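Local coordinates for coat protein (Sulfolobus turreted icosahedral virus, PDB 2BBD) that probably forms the shell of the virion as the major capsid protein, built on a fold that points to common ancestry with eukaryotic and bacterial viruses, at residues Arg26-Ser40 / Leu112-Thr126. Numbering follows the deposited sequence.
Sequences RNNFIRKIRVQLIGS and LNVMWEFDLARFPAT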
# COMPACT_ATOMS: atom_id res chain seq x y z
N ARG A 26 7.34 4.76 20.89
CA ARG A 26 8.07 5.92 20.39
C ARG A 26 9.47 6.02 20.99
O ARG A 26 9.83 7.04 21.57
CB ARG A 26 7.27 7.19 20.69
CG ARG A 26 5.87 7.14 20.12
CD ARG A 26 5.06 8.39 20.41
NE ARG A 26 4.69 8.49 21.82
CZ ARG A 26 5.42 9.08 22.75
NH1 ARG A 26 6.58 9.64 22.43
NH2 ARG A 26 5.00 9.12 24.01
N ASN A 27 10.25 4.95 20.84
CA ASN A 27 11.60 4.89 21.37
C ASN A 27 12.56 5.83 20.68
O ASN A 27 13.51 6.31 21.29
CB ASN A 27 12.14 3.48 21.26
CG ASN A 27 11.32 2.47 22.04
OD1 ASN A 27 11.57 1.27 21.96
ND2 ASN A 27 10.34 2.96 22.79
N ASN A 28 12.32 6.08 19.40
CA ASN A 28 13.16 6.95 18.60
C ASN A 28 12.40 7.24 17.32
O ASN A 28 11.20 6.92 17.21
CB ASN A 28 14.47 6.24 18.23
CG ASN A 28 15.58 6.52 19.22
OD1 ASN A 28 15.89 7.68 19.51
ND2 ASN A 28 16.21 5.47 19.73
N PHE A 29 13.08 7.86 16.37
CA PHE A 29 12.46 8.13 15.09
C PHE A 29 12.23 6.75 14.46
O PHE A 29 12.98 5.81 14.74
CB PHE A 29 13.39 8.98 14.20
CG PHE A 29 13.30 10.46 14.46
CD1 PHE A 29 13.54 11.37 13.43
CD2 PHE A 29 12.97 10.96 15.73
CE1 PHE A 29 13.46 12.76 13.66
CE2 PHE A 29 12.89 12.34 15.96
CZ PHE A 29 13.14 13.24 14.93
N ILE A 30 11.20 6.63 13.63
CA ILE A 30 10.86 5.36 13.00
C ILE A 30 10.98 5.41 11.48
O ILE A 30 10.38 6.27 10.84
CB ILE A 30 9.41 4.95 13.38
CG1 ILE A 30 9.32 4.73 14.89
CG2 ILE A 30 8.98 3.71 12.59
CD1 ILE A 30 7.89 4.63 15.42
N ARG A 31 11.76 4.50 10.91
CA ARG A 31 11.93 4.45 9.46
C ARG A 31 10.91 3.50 8.85
O ARG A 31 10.42 3.72 7.73
CB ARG A 31 13.35 4.02 9.11
CG ARG A 31 14.42 5.04 9.50
CD ARG A 31 15.78 4.52 9.12
NE ARG A 31 15.93 4.51 7.67
CZ ARG A 31 16.14 5.60 6.94
NH1 ARG A 31 16.24 6.78 7.53
NH2 ARG A 31 16.24 5.52 5.62
N LYS A 32 10.57 2.43 9.57
CA LYS A 32 9.57 1.52 9.06
C LYS A 32 8.97 0.56 10.09
O LYS A 32 9.49 0.39 11.19
CB LYS A 32 10.10 0.73 7.86
CG LYS A 32 11.05 -0.42 8.16
CD LYS A 32 11.31 -1.23 6.87
CE LYS A 32 12.28 -2.40 7.08
NZ LYS A 32 11.71 -3.48 7.93
N ILE A 33 7.85 -0.03 9.72
CA ILE A 33 7.17 -0.99 10.56
C ILE A 33 6.89 -2.23 9.73
O ILE A 33 6.37 -2.15 8.62
CB ILE A 33 5.82 -0.43 11.08
CG1 ILE A 33 6.08 0.78 11.99
CG2 ILE A 33 5.07 -1.52 11.82
CD1 ILE A 33 4.80 1.53 12.37
N ARG A 34 7.24 -3.38 10.27
CA ARG A 34 7.01 -4.63 9.58
C ARG A 34 5.95 -5.43 10.32
O ARG A 34 5.93 -5.49 11.56
CB ARG A 34 8.30 -5.45 9.51
CG ARG A 34 8.08 -6.87 9.02
CD ARG A 34 9.34 -7.71 9.13
NE ARG A 34 10.36 -7.30 8.17
CZ ARG A 34 11.59 -7.79 8.14
NH1 ARG A 34 11.96 -8.71 9.04
NH2 ARG A 34 12.46 -7.38 7.22
N VAL A 35 5.05 -6.04 9.55
CA VAL A 35 3.97 -6.85 10.08
C VAL A 35 4.08 -8.24 9.44
O VAL A 35 4.17 -8.36 8.22
CB VAL A 35 2.58 -6.26 9.73
CG1 VAL A 35 1.48 -7.19 10.21
CG2 VAL A 35 2.40 -4.88 10.37
N GLN A 36 4.09 -9.28 10.27
CA GLN A 36 4.14 -10.65 9.77
C GLN A 36 3.02 -11.47 10.40
O GLN A 36 2.90 -11.54 11.63
CB GLN A 36 5.48 -11.31 10.08
CG GLN A 36 6.70 -10.57 9.56
CD GLN A 36 8.00 -11.17 10.06
OE1 GLN A 36 8.60 -12.03 9.41
NE2 GLN A 36 8.44 -10.73 11.23
N LEU A 37 2.17 -12.04 9.54
CA LEU A 37 1.07 -12.89 9.99
C LEU A 37 1.67 -14.28 9.84
O LEU A 37 1.88 -14.75 8.72
CB LEU A 37 -0.16 -12.71 9.09
CG LEU A 37 -1.35 -13.63 9.39
CD1 LEU A 37 -1.83 -13.39 10.81
CD2 LEU A 37 -2.49 -13.37 8.38
N ILE A 38 1.94 -14.93 10.96
CA ILE A 38 2.59 -16.23 10.96
C ILE A 38 1.83 -17.27 11.78
O ILE A 38 1.43 -17.01 12.92
CB ILE A 38 4.02 -16.10 11.52
CG1 ILE A 38 4.78 -15.01 10.74
CG2 ILE A 38 4.74 -17.44 11.47
CD1 ILE A 38 6.12 -14.64 11.33
N GLY A 39 1.68 -18.46 11.20
CA GLY A 39 0.98 -19.54 11.88
C GLY A 39 0.66 -20.66 10.92
O GLY A 39 1.52 -21.10 10.16
N SER A 40 -0.59 -21.12 10.93
CA SER A 40 -1.00 -22.19 10.04
C SER A 40 -2.45 -22.07 9.65
O SER A 40 -3.21 -21.30 10.24
CB SER A 40 -0.79 -23.55 10.70
OG SER A 40 -1.74 -23.75 11.73
N LEU A 112 1.55 -20.79 7.31
CA LEU A 112 1.12 -19.46 6.94
C LEU A 112 2.21 -18.45 7.32
O LEU A 112 2.69 -18.44 8.46
CB LEU A 112 -0.19 -19.11 7.65
CG LEU A 112 -0.74 -17.68 7.58
CD1 LEU A 112 -1.20 -17.33 6.15
CD2 LEU A 112 -1.90 -17.59 8.54
N ASN A 113 2.60 -17.61 6.36
CA ASN A 113 3.63 -16.59 6.58
C ASN A 113 3.47 -15.49 5.52
O ASN A 113 3.92 -15.64 4.38
CB ASN A 113 5.03 -17.20 6.52
CG ASN A 113 6.14 -16.15 6.67
OD1 ASN A 113 5.89 -15.01 7.07
ND2 ASN A 113 7.37 -16.53 6.35
N VAL A 114 2.81 -14.41 5.93
CA VAL A 114 2.54 -13.27 5.08
C VAL A 114 3.19 -12.01 5.68
O VAL A 114 3.10 -11.76 6.89
CB VAL A 114 1.02 -13.03 4.96
CG1 VAL A 114 0.73 -11.97 3.90
CG2 VAL A 114 0.31 -14.35 4.64
N MSE A 115 3.83 -11.22 4.83
CA MSE A 115 4.49 -10.01 5.30
C MSE A 115 4.04 -8.74 4.59
O MSE A 115 3.71 -8.75 3.40
CB MSE A 115 6.00 -10.16 5.15
CG MSE A 115 6.79 -9.03 5.80
SE MSE A 115 8.68 -9.16 5.46
CE MSE A 115 9.17 -10.42 6.84
N TRP A 116 4.04 -7.64 5.35
CA TRP A 116 3.70 -6.31 4.86
C TRP A 116 4.63 -5.34 5.57
O TRP A 116 4.97 -5.55 6.73
CB TRP A 116 2.28 -5.90 5.23
CG TRP A 116 1.18 -6.70 4.64
CD1 TRP A 116 0.48 -6.42 3.51
CD2 TRP A 116 0.54 -7.83 5.25
NE1 TRP A 116 -0.57 -7.30 3.37
CE2 TRP A 116 -0.56 -8.17 4.43
CE3 TRP A 116 0.79 -8.58 6.40
CZ2 TRP A 116 -1.42 -9.23 4.74
CZ3 TRP A 116 -0.07 -9.64 6.71
CH2 TRP A 116 -1.16 -9.95 5.87
N GLU A 117 5.04 -4.29 4.87
CA GLU A 117 5.90 -3.28 5.48
C GLU A 117 5.34 -1.90 5.21
O GLU A 117 4.71 -1.65 4.18
CB GLU A 117 7.32 -3.35 4.93
CG GLU A 117 8.05 -4.63 5.27
CD GLU A 117 9.55 -4.52 5.06
OE1 GLU A 117 9.98 -3.96 4.03
OE2 GLU A 117 10.30 -5.02 5.93
N PHE A 118 5.57 -1.01 6.17
CA PHE A 118 5.12 0.37 6.07
C PHE A 118 6.36 1.24 6.11
O PHE A 118 7.13 1.24 7.08
CB PHE A 118 4.20 0.73 7.25
CG PHE A 118 2.99 -0.15 7.38
CD1 PHE A 118 3.10 -1.45 7.87
CD2 PHE A 118 1.74 0.29 6.95
CE1 PHE A 118 1.99 -2.29 7.94
CE2 PHE A 118 0.63 -0.53 7.00
CZ PHE A 118 0.75 -1.83 7.50
N ASP A 119 6.59 1.97 5.02
CA ASP A 119 7.73 2.85 4.94
C ASP A 119 7.27 4.19 5.51
O ASP A 119 6.36 4.82 4.99
CB ASP A 119 8.17 2.99 3.48
CG ASP A 119 9.40 3.86 3.32
OD1 ASP A 119 9.93 3.89 2.19
OD2 ASP A 119 9.83 4.52 4.29
N LEU A 120 7.88 4.61 6.62
CA LEU A 120 7.52 5.88 7.25
C LEU A 120 8.58 6.94 7.01
O LEU A 120 8.65 7.91 7.76
CB LEU A 120 7.34 5.71 8.76
CG LEU A 120 6.09 5.01 9.29
CD1 LEU A 120 6.13 3.54 8.94
CD2 LEU A 120 6.01 5.20 10.79
N ALA A 121 9.40 6.77 5.97
CA ALA A 121 10.46 7.73 5.68
C ALA A 121 11.29 7.81 6.97
O ALA A 121 11.94 6.83 7.35
CB ALA A 121 9.85 9.09 5.33
N ARG A 122 11.29 8.96 7.62
CA ARG A 122 12.00 9.07 8.89
C ARG A 122 11.10 9.88 9.82
O ARG A 122 11.33 11.05 10.07
CB ARG A 122 13.37 9.75 8.73
CG ARG A 122 14.33 9.34 9.83
CD ARG A 122 15.68 10.01 9.71
NE ARG A 122 15.58 11.45 9.87
CZ ARG A 122 16.63 12.26 9.95
NH1 ARG A 122 17.87 11.77 9.88
NH2 ARG A 122 16.45 13.57 10.11
N PHE A 123 10.06 9.20 10.29
CA PHE A 123 9.04 9.78 11.16
C PHE A 123 9.56 10.16 12.54
O PHE A 123 10.17 9.34 13.24
CB PHE A 123 7.90 8.77 11.29
CG PHE A 123 6.65 9.34 11.86
CD1 PHE A 123 5.86 10.20 11.11
CD2 PHE A 123 6.24 9.00 13.15
CE1 PHE A 123 4.68 10.73 11.64
CE2 PHE A 123 5.06 9.52 13.69
CZ PHE A 123 4.28 10.39 12.93
N PRO A 124 9.33 11.42 12.96
CA PRO A 124 9.78 11.91 14.27
C PRO A 124 8.84 11.42 15.38
O PRO A 124 8.13 12.20 16.02
CB PRO A 124 9.74 13.42 14.08
CG PRO A 124 8.52 13.60 13.21
CD PRO A 124 8.64 12.47 12.20
N ALA A 125 8.84 10.11 15.58
CA ALA A 125 7.97 9.46 16.55
C ALA A 125 8.08 9.98 17.97
O ALA A 125 7.09 10.03 18.69
CB ALA A 125 8.20 7.96 16.52
N THR A 126 9.27 10.38 18.38
CA THR A 126 9.47 10.89 19.73
C THR A 126 8.85 12.27 19.93
O THR A 126 8.82 12.79 21.04
CB THR A 126 10.97 10.96 20.08
OG1 THR A 126 11.64 11.81 19.14
CG2 THR A 126 11.60 9.58 20.03
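V35 and W116 form one of the hydrogen-bonded pairs that join strands 29-43 and 108-123, antiparallel neighbours in one sheet of a beta-sandwich, consistent with the jelly rolls of double-jelly-roll capsid proteins. Backbone bonding is regular from G39–L112 to I33–F118, with V35 N to W116 O at 2.9 Å. Between K32–D119 and I30–F123 the register shifts by two, the extra residues lying in 108-123. Within the offset, L120 N bonds R31 O, while D119 OD2 accepts from A121 N in an Asx turn (2.8 Å). On the other side of 29-43, R31 and K32 form a classic beta bulge facing T155 of strand 145-158.

Apolar packing fills the face carrying I33, V35 and L37. V35 CG2 meets the F118 ring at CE1 (3.6 Å), and L37 CB lies at the edge of the W116 indole, 3.9 Å from CZ3. F64 meets both rings edge-to-face. Beyond the bulge, P124 CA sits over the centre of the F29 ring in a CH-pi contact, 7° off its normal.

The opposite face carries a salt-bridge network of K32, R34 and E117. E117 OE2 takes K32 NZ from above the carboxylate plane (2.9 Å) and R34 NE on its anti side (3.2 Å). R34 lies alongside E117, with the guanidinium and carboxylate 21° from coplanar. The CE methyl of selenomethionine M115 lies over one face of the R34 guanidinium, 3.4 Å above the plane and offset toward the rim.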